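Local coordinates for putative methylase (Clostridium difficile, PDB 3LDU), which probably methylates guanine bases of ribosomal RNA and carries a bound GTP in its methyltransferase domain, at residues Y92-I104 with V114-L126. Residues are numbered along the deposited sequence; the frame is centred on the assembly and turned at random.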
ATOM      1  N   TYR A  92      23.753 -16.176  13.388  1.00 31.84           N
ATOM      2  CA  TYR A  92      25.141 -15.812  13.580  1.00 28.55           C
ATOM      3  C   TYR A  92      25.672 -14.924  12.468  1.00 32.03           C
ATOM      4  O   TYR A  92      25.622 -15.288  11.294  1.00 39.62           O
ATOM      5  CB  TYR A  92      25.976 -17.095  13.660  1.00 32.35           C
ATOM      6  CG  TYR A  92      27.363 -16.895  14.191  1.00 36.06           C
ATOM      7  CD1 TYR A  92      27.566 -16.435  15.487  1.00 41.29           C
ATOM      8  CD2 TYR A  92      28.476 -17.190  13.410  1.00 37.68           C
ATOM      9  CE1 TYR A  92      28.847 -16.259  15.991  1.00 45.29           C
ATOM     10  CE2 TYR A  92      29.767 -17.022  13.910  1.00 38.39           C
ATOM     11  CZ  TYR A  92      29.937 -16.553  15.199  1.00 43.75           C
ATOM     12  OH  TYR A  92      31.206 -16.378  15.706  1.00 50.75           O
ATOM     13  N   GLY A  93      26.182 -13.755  12.842  1.00 32.16           N
ATOM     14  CA  GLY A  93      26.855 -12.887  11.895  1.00 30.01           C
ATOM     15  C   GLY A  93      25.906 -11.942  11.168  1.00 29.99           C
ATOM     16  O   GLY A  93      26.343 -11.062  10.423  1.00 28.27           O
ATOM     17  N   ALA A  94      24.609 -12.123  11.384  1.00 27.19           N
ATOM     18  CA  ALA A  94      23.612 -11.281  10.714  1.00 29.07           C
ATOM     19  C   ALA A  94      23.681  -9.831  11.177  1.00 26.37           C
ATOM     20  O   ALA A  94      24.105  -9.546  12.297  1.00 26.95           O
ATOM     21  CB  ALA A  94      22.194 -11.834  10.912  1.00 24.51           C
ATOM     22  N   GLN A  95      23.258  -8.925  10.297  1.00 25.22           N
ATOM     23  CA  GLN A  95      23.135  -7.502  10.623  1.00 20.87           C
ATOM     24  C   GLN A  95      21.746  -7.251  11.201  1.00 26.38           C
ATOM     25  O   GLN A  95      20.764  -7.825  10.729  1.00 25.82           O
ATOM     26  CB  GLN A  95      23.309  -6.633   9.370  1.00 27.30           C
ATOM     27  CG  GLN A  95      24.674  -6.749   8.703  1.00 35.07           C
ATOM     28  CD  GLN A  95      24.783  -5.853   7.489  1.00 45.04           C
ATOM     29  OE1 GLN A  95      24.443  -4.674   7.543  1.00 48.24           O
ATOM     30  NE2 GLN A  95      25.254  -6.410   6.383  1.00 53.80           N
ATOM     31  N   PHE A  96      21.674  -6.414  12.233  1.00 24.94           N
ATOM     32  CA  PHE A  96      20.396  -6.063  12.855  1.00 24.98           C
ATOM     33  C   PHE A  96      20.323  -4.575  13.176  1.00 27.61           C
ATOM     34  O   PHE A  96      20.277  -4.172  14.349  1.00 27.09           O
ATOM     35  CB  PHE A  96      20.104  -6.932  14.098  1.00 26.13           C
ATOM     36  CG  PHE A  96      21.216  -6.957  15.124  1.00 28.21           C
ATOM     37  CD1 PHE A  96      21.135  -6.189  16.277  1.00 26.06           C
ATOM     38  CD2 PHE A  96      22.331  -7.766  14.945  1.00 29.72           C
ATOM     39  CE1 PHE A  96      22.152  -6.226  17.230  1.00 27.77           C
ATOM     40  CE2 PHE A  96      23.352  -7.809  15.897  1.00 31.02           C
ATOM     41  CZ  PHE A  96      23.268  -7.038  17.032  1.00 27.84           C
ATOM     42  N   PRO A  97      20.300  -3.744  12.127  1.00 27.63           N
ATOM     43  CA  PRO A  97      20.210  -2.308  12.373  1.00 30.89           C
ATOM     44  C   PRO A  97      18.825  -2.007  12.945  1.00 25.56           C
ATOM     45  O   PRO A  97      17.866  -2.676  12.562  1.00 22.66           O
ATOM     46  CB  PRO A  97      20.363  -1.708  10.972  1.00 31.21           C
ATOM     47  CG  PRO A  97      19.814  -2.758  10.048  1.00 26.49           C
ATOM     48  CD  PRO A  97      20.187  -4.084  10.697  1.00 24.74           C
ATOM     49  N   ILE A  98      18.730  -1.057  13.867  1.00 21.89           N
ATOM     50  CA  ILE A  98      17.425  -0.638  14.378  1.00 20.40           C
ATOM     51  C   ILE A  98      16.972   0.469  13.436  1.00 26.55           C
ATOM     52  O   ILE A  98      17.350   1.629  13.577  1.00 29.48           O
ATOM     53  CB  ILE A  98      17.501  -0.153  15.838  1.00 27.59           C
ATOM     54  CG1 ILE A  98      18.421  -1.071  16.659  1.00 24.92           C
ATOM     55  CG2 ILE A  98      16.115  -0.113  16.458  1.00 25.88           C
ATOM     56  CD1 ILE A  98      17.986  -2.550  16.655  1.00 21.29           C
ATOM     57  N   SER A  99      16.199   0.083  12.435  1.00 24.66           N
ATOM     58  CA  SER A  99      16.005   0.947  11.285  1.00 32.14           C
ATOM     59  C   SER A  99      15.073   2.098  11.587  1.00 35.03           C
ATOM     60  O   SER A  99      15.157   3.152  10.956  1.00 38.80           O
ATOM     61  CB  SER A  99      15.494   0.136  10.095  1.00 38.61           C
ATOM     62  OG  SER A  99      16.473  -0.815   9.704  1.00 41.35           O
ATOM     63  N   LYS A 100      14.195   1.910  12.565  1.00 31.03           N
ATOM     64  CA  LYS A 100      13.147   2.900  12.807  1.00 38.26           C
ATOM     65  C   LYS A 100      12.501   2.710  14.171  1.00 35.73           C
ATOM     66  O   LYS A 100      12.290   1.568  14.611  1.00 32.18           O
ATOM     67  CB  LYS A 100      12.070   2.775  11.732  1.00 43.87           C
ATOM     68  CG  LYS A 100      10.897   3.718  11.909  1.00 43.94           C
ATOM     69  CD  LYS A 100       9.847   3.451  10.844  1.00 50.42           C
ATOM     70  CE  LYS A 100       8.772   4.526  10.812  1.00 52.88           C
ATOM     71  NZ  LYS A 100       7.692   4.162   9.850  1.00 51.97           N
ATOM     72  N   ALA A 101      12.201   3.821  14.845  1.00 27.09           N
ATOM     73  CA  ALA A 101      11.379   3.759  16.054  1.00 21.64           C
ATOM     74  C   ALA A 101      10.319   4.834  15.993  1.00 23.92           C
ATOM     75  O   ALA A 101      10.593   5.965  15.580  1.00 29.83           O
ATOM     76  CB  ALA A 101      12.226   3.932  17.305  1.00 22.08           C
ATOM     77  N   SER A 102       9.095   4.472  16.365  1.00 18.76           N
ATOM     78  CA  SER A 102       8.003   5.437  16.419  1.00 18.10           C
ATOM     79  C   SER A 102       7.443   5.413  17.830  1.00 24.24           C
ATOM     80  O   SER A 102       7.295   4.349  18.413  1.00 23.58           O
ATOM     81  CB  SER A 102       6.907   5.061  15.410  1.00 24.22           C
ATOM     82  OG  SER A 102       7.418   4.946  14.098  1.00 38.83           O
ATOM     83  N   SER A 103       7.140   6.583  18.383  1.00 20.37           N
ATOM     84  CA  SER A 103       6.602   6.644  19.736  1.00 16.79           C
ATOM     85  C   SER A 103       5.470   7.657  19.788  1.00 21.96           C
ATOM     86  O   SER A 103       5.662   8.811  19.423  1.00 23.28           O
ATOM     87  CB  SER A 103       7.689   7.029  20.734  1.00 26.37           C
ATOM     88  OG  SER A 103       7.140   7.104  22.035  1.00 27.00           O
ATOM     89  N   ILE A 104       4.306   7.195  20.239  1.00 21.08           N
ATOM     90  CA  ILE A 104       3.073   7.988  20.253  1.00 22.25           C
ATOM     91  C   ILE A 104       2.414   7.923  21.637  1.00 20.46           C
ATOM     92  O   ILE A 104       2.146   6.831  22.157  1.00 22.56           O
ATOM     93  CB  ILE A 104       2.091   7.464  19.182  1.00 21.52           C
ATOM     94  CG1 ILE A 104       2.684   7.661  17.778  1.00 27.39           C
ATOM     95  CG2 ILE A 104       0.736   8.173  19.301  1.00 26.36           C
ATOM     96  CD1 ILE A 104       1.916   6.955  16.681  1.00 31.10           C
ATOM     97  N   VAL A 114      15.358   5.273  22.174  1.00 26.92           N
ATOM     98  CA  VAL A 114      14.679   3.983  22.091  1.00 25.18           C
ATOM     99  C   VAL A 114      15.500   3.049  21.195  1.00 26.20           C
ATOM    100  O   VAL A 114      15.733   1.881  21.534  1.00 22.39           O
ATOM    101  CB  VAL A 114      13.247   4.130  21.538  1.00 24.60           C
ATOM    102  CG1 VAL A 114      12.678   2.785  21.091  1.00 21.72           C
ATOM    103  CG2 VAL A 114      12.336   4.799  22.564  1.00 20.02           C
ATOM    104  N   GLN A 115      15.951   3.573  20.061  1.00 21.61           N
ATOM    105  CA  GLN A 115      16.736   2.790  19.111  1.00 20.93           C
ATOM    106  C   GLN A 115      18.037   2.305  19.738  1.00 24.49           C
ATOM    107  O   GLN A 115      18.402   1.144  19.572  1.00 23.54           O
ATOM    108  CB  GLN A 115      17.062   3.590  17.847  1.00 25.26           C
ATOM    109  CG  GLN A 115      15.863   3.891  16.942  1.00 23.75           C
ATOM    110  CD  GLN A 115      16.282   4.804  15.793  1.00 33.79           C
ATOM    111  OE1 GLN A 115      16.448   6.005  15.981  1.00 37.12           O
ATOM    112  NE2 GLN A 115      16.503   4.227  14.612  1.00 31.11           N
ATOM    113  N   ALA A 116      18.735   3.199  20.439  1.00 20.21           N
ATOM    114  CA  ALA A 116      20.024   2.848  21.036  1.00 21.17           C
ATOM    115  C   ALA A 116      19.859   1.787  22.113  1.00 21.25           C
ATOM    116  O   ALA A 116      20.652   0.863  22.183  1.00 22.09           O
ATOM    117  CB  ALA A 116      20.712   4.072  21.625  1.00 25.06           C
ATOM    118  N   ILE A 117      18.845   1.940  22.960  1.00 24.93           N
ATOM    119  CA  ILE A 117      18.626   1.005  24.060  1.00 24.76           C
ATOM    120  C   ILE A 117      18.248  -0.382  23.529  1.00 21.94           C
ATOM    121  O   ILE A 117      18.736  -1.401  24.026  1.00 22.44           O
ATOM    122  CB  ILE A 117      17.558   1.525  25.055  1.00 26.20           C
ATOM    123  CG1 ILE A 117      18.109   2.703  25.870  1.00 25.24           C
ATOM    124  CG2 ILE A 117      17.083   0.402  25.985  1.00 24.88           C
ATOM    125  CD1 ILE A 117      19.067   2.291  26.993  1.00 28.22           C
ATOM    126  N   VAL A 118      17.389  -0.421  22.515  1.00 21.24           N
ATOM    127  CA  VAL A 118      17.030  -1.692  21.901  1.00 22.69           C
ATOM    128  C   VAL A 118      18.258  -2.345  21.257  1.00 23.98           C
ATOM    129  O   VAL A 118      18.470  -3.548  21.404  1.00 23.17           O
ATOM    130  CB  VAL A 118      15.852  -1.533  20.882  1.00 19.83           C
ATOM    131  CG1 VAL A 118      15.717  -2.759  19.996  1.00 21.75           C
ATOM    132  CG2 VAL A 118      14.546  -1.284  21.632  1.00 21.02           C
ATOM    133  N   LYS A 119      19.071  -1.553  20.557  1.00 23.02           N
ATOM    134  CA  LYS A 119      20.327  -2.066  20.001  1.00 22.75           C
ATOM    135  C   LYS A 119      21.172  -2.720  21.096  1.00 24.28           C
ATOM    136  O   LYS A 119      21.620  -3.859  20.965  1.00 24.27           O
ATOM    137  CB  LYS A 119      21.117  -0.939  19.320  1.00 23.93           C
ATOM    138  CG  LYS A 119      22.423  -1.401  18.675  1.00 29.19           C
ATOM    139  CD  LYS A 119      22.172  -2.333  17.497  1.00 34.90           C
ATOM    140  CE  LYS A 119      23.486  -2.768  16.835  1.00 37.59           C
ATOM    141  NZ  LYS A 119      23.290  -3.473  15.525  1.00 34.94           N
ATOM    142  N   LYS A 120      21.377  -1.999  22.188  1.00 22.70           N
ATOM    143  CA  LYS A 120      22.199  -2.514  23.282  1.00 23.19           C
ATOM    144  C   LYS A 120      21.636  -3.826  23.837  1.00 25.23           C
ATOM    145  O   LYS A 120      22.388  -4.778  24.089  1.00 25.28           O
ATOM    146  CB  LYS A 120      22.322  -1.463  24.391  1.00 23.84           C
ATOM    147  CG  LYS A 120      23.235  -1.852  25.559  1.00 27.70           C
ATOM    148  CD  LYS A 120      23.448  -0.633  26.455  1.00 38.61           C
ATOM    149  CE  LYS A 120      23.231  -0.939  27.924  1.00 52.75           C
ATOM    150  NZ  LYS A 120      22.800   0.282  28.676  1.00 51.21           N
ATOM    151  N   ALA A 121      20.320  -3.874  24.037  1.00 21.90           N
ATOM    152  CA  ALA A 121      19.660  -5.072  24.559  1.00 28.45           C
ATOM    153  C   ALA A 121      19.856  -6.283  23.655  1.00 26.32           C
ATOM    154  O   ALA A 121      20.152  -7.387  24.127  1.00 24.98           O
ATOM    155  CB  ALA A 121      18.174  -4.812  24.779  1.00 27.42           C
ATOM    156  N   ILE A 122      19.684  -6.082  22.354  1.00 23.84           N
ATOM    157  CA  ILE A 122      19.851  -7.174  21.403  1.00 24.17           C
ATOM    158  C   ILE A 122      21.310  -7.646  21.354  1.00 24.68           C
ATOM    159  O   ILE A 122      21.581  -8.840  21.267  1.00 27.63           O
ATOM    160  CB  ILE A 122      19.348  -6.783  19.996  1.00 23.92           C
ATOM    161  CG1 ILE A 122      17.853  -6.444  20.052  1.00 20.18           C
ATOM    162  CG2 ILE A 122      19.606  -7.912  18.991  1.00 24.56           C
ATOM    163  CD1 ILE A 122      17.230  -6.073  18.681  1.00 25.05           C
ATOM    164  N   VAL A 123      22.246  -6.706  21.401  1.00 22.01           N
ATOM    165  CA  VAL A 123      23.655  -7.077  21.420  1.00 24.06           C
ATOM    166  C   VAL A 123      23.927  -7.947  22.650  1.00 25.91           C
ATOM    167  O   VAL A 123      24.584  -8.997  22.555  1.00 27.28           O
ATOM    168  CB  VAL A 123      24.567  -5.829  21.418  1.00 24.83           C
ATOM    169  CG1 VAL A 123      25.985  -6.192  21.838  1.00 27.55           C
ATOM    170  CG2 VAL A 123      24.552  -5.158  20.046  1.00 27.12           C
ATOM    171  N   GLU A 124      23.407  -7.522  23.799  1.00 25.51           N
ATOM    172  CA  GLU A 124      23.620  -8.264  25.047  1.00 30.43           C
ATOM    173  C   GLU A 124      23.008  -9.662  24.970  1.00 31.68           C
ATOM    174  O   GLU A 124      23.625 -10.645  25.395  1.00 31.67           O
ATOM    175  CB  GLU A 124      23.020  -7.508  26.232  1.00 30.34           C
ATOM    176  CG  GLU A 124      23.837  -6.330  26.694  1.00 40.91           C
ATOM    177  CD  GLU A 124      24.514  -6.611  28.014  1.00 64.44           C
ATOM    178  OE1 GLU A 124      25.724  -6.924  28.004  1.00 68.07           O
ATOM    179  OE2 GLU A 124      23.826  -6.539  29.058  1.00 68.71           O
ATOM    180  N   SER A 125      21.793  -9.736  24.428  1.00 28.35           N
ATOM    181  CA  SER A 125      21.081 -11.005  24.271  1.00 30.12           C
ATOM    182  C   SER A 125      21.853 -11.996  23.393  1.00 34.40           C
ATOM    183  O   SER A 125      22.011 -13.169  23.749  1.00 32.94           O
ATOM    184  CB  SER A 125      19.686 -10.776  23.688  1.00 32.08           C
ATOM    185  OG  SER A 125      19.027 -12.016  23.478  1.00 29.50           O
ATOM    186  N   LEU A 126      22.332 -11.515  22.251  1.00 25.97           N
ATOM    187  CA  LEU A 126      23.077 -12.343  21.305  1.00 27.43           C
ATOM    188  C   LEU A 126      24.451 -12.733  21.841  1.00 36.05           C
ATOM    189  O   LEU A 126      24.895 -13.862  21.656  1.00 35.80           O
ATOM    190  CB  LEU A 126      23.234 -11.617  19.971  1.00 29.29           C
ATOM    191  CG  LEU A 126      21.906 -11.380  19.253  1.00 27.74           C
ATOM    192  CD1 LEU A 126      22.140 -10.613  17.968  1.00 29.86           C
ATOM    193  CD2 LEU A 126      21.222 -12.710  18.968  1.00 27.75           C
TER
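Ile98 and Ala101 of strand 98-104, with Phe96 from the loop just before it, pack on helix 111-129 in a strand-on-helix contact of the THUMP domain, a module linked to RNA binding. Strand 98-104 is an outermost strand of its mixed sheet, next to strand 145-150. The chain returns from it as the helix, and the axes of 98-104 and 114-126 come within 8.8 Å, running roughly opposite at 128°. The contact lies away from the GTP pocket.

The Phe96 ring lies between two helix side chains. Lys119 NZ sits over one face, 3.7 Å from the ring centroid, in a cation-pi contact. Leu126 CD1 makes a CH-pi contact on the opposite face, 4.1 Å from the same centroid. Val123 CG2 meets the ring edge in its plane. Phe96 points at the helix from its CA, and CG stands between the backbone N and the carbonyl carbon (chi1 53°). Lys119 bends at chi2, and its NZ also gives a weak hydrogen bond to Phe96 O. Its stronger partner is Glu138, through a salt bridge. Glu138 also accepts a hydrogen bond from Phe96 N, so it ties both residues together.

Ile98 points its side chain at the helix, and its CD1 lies 4.0 Å from Val118 CG1. Ala101 CB rests 3.7 Å from Gln115 CG. Beyond CG the Gln115 chain is extended, and NE2 donates to Ile98 O at 2.9 Å, from above the carbonyl plane and with a bent N-H...O angle of 137°.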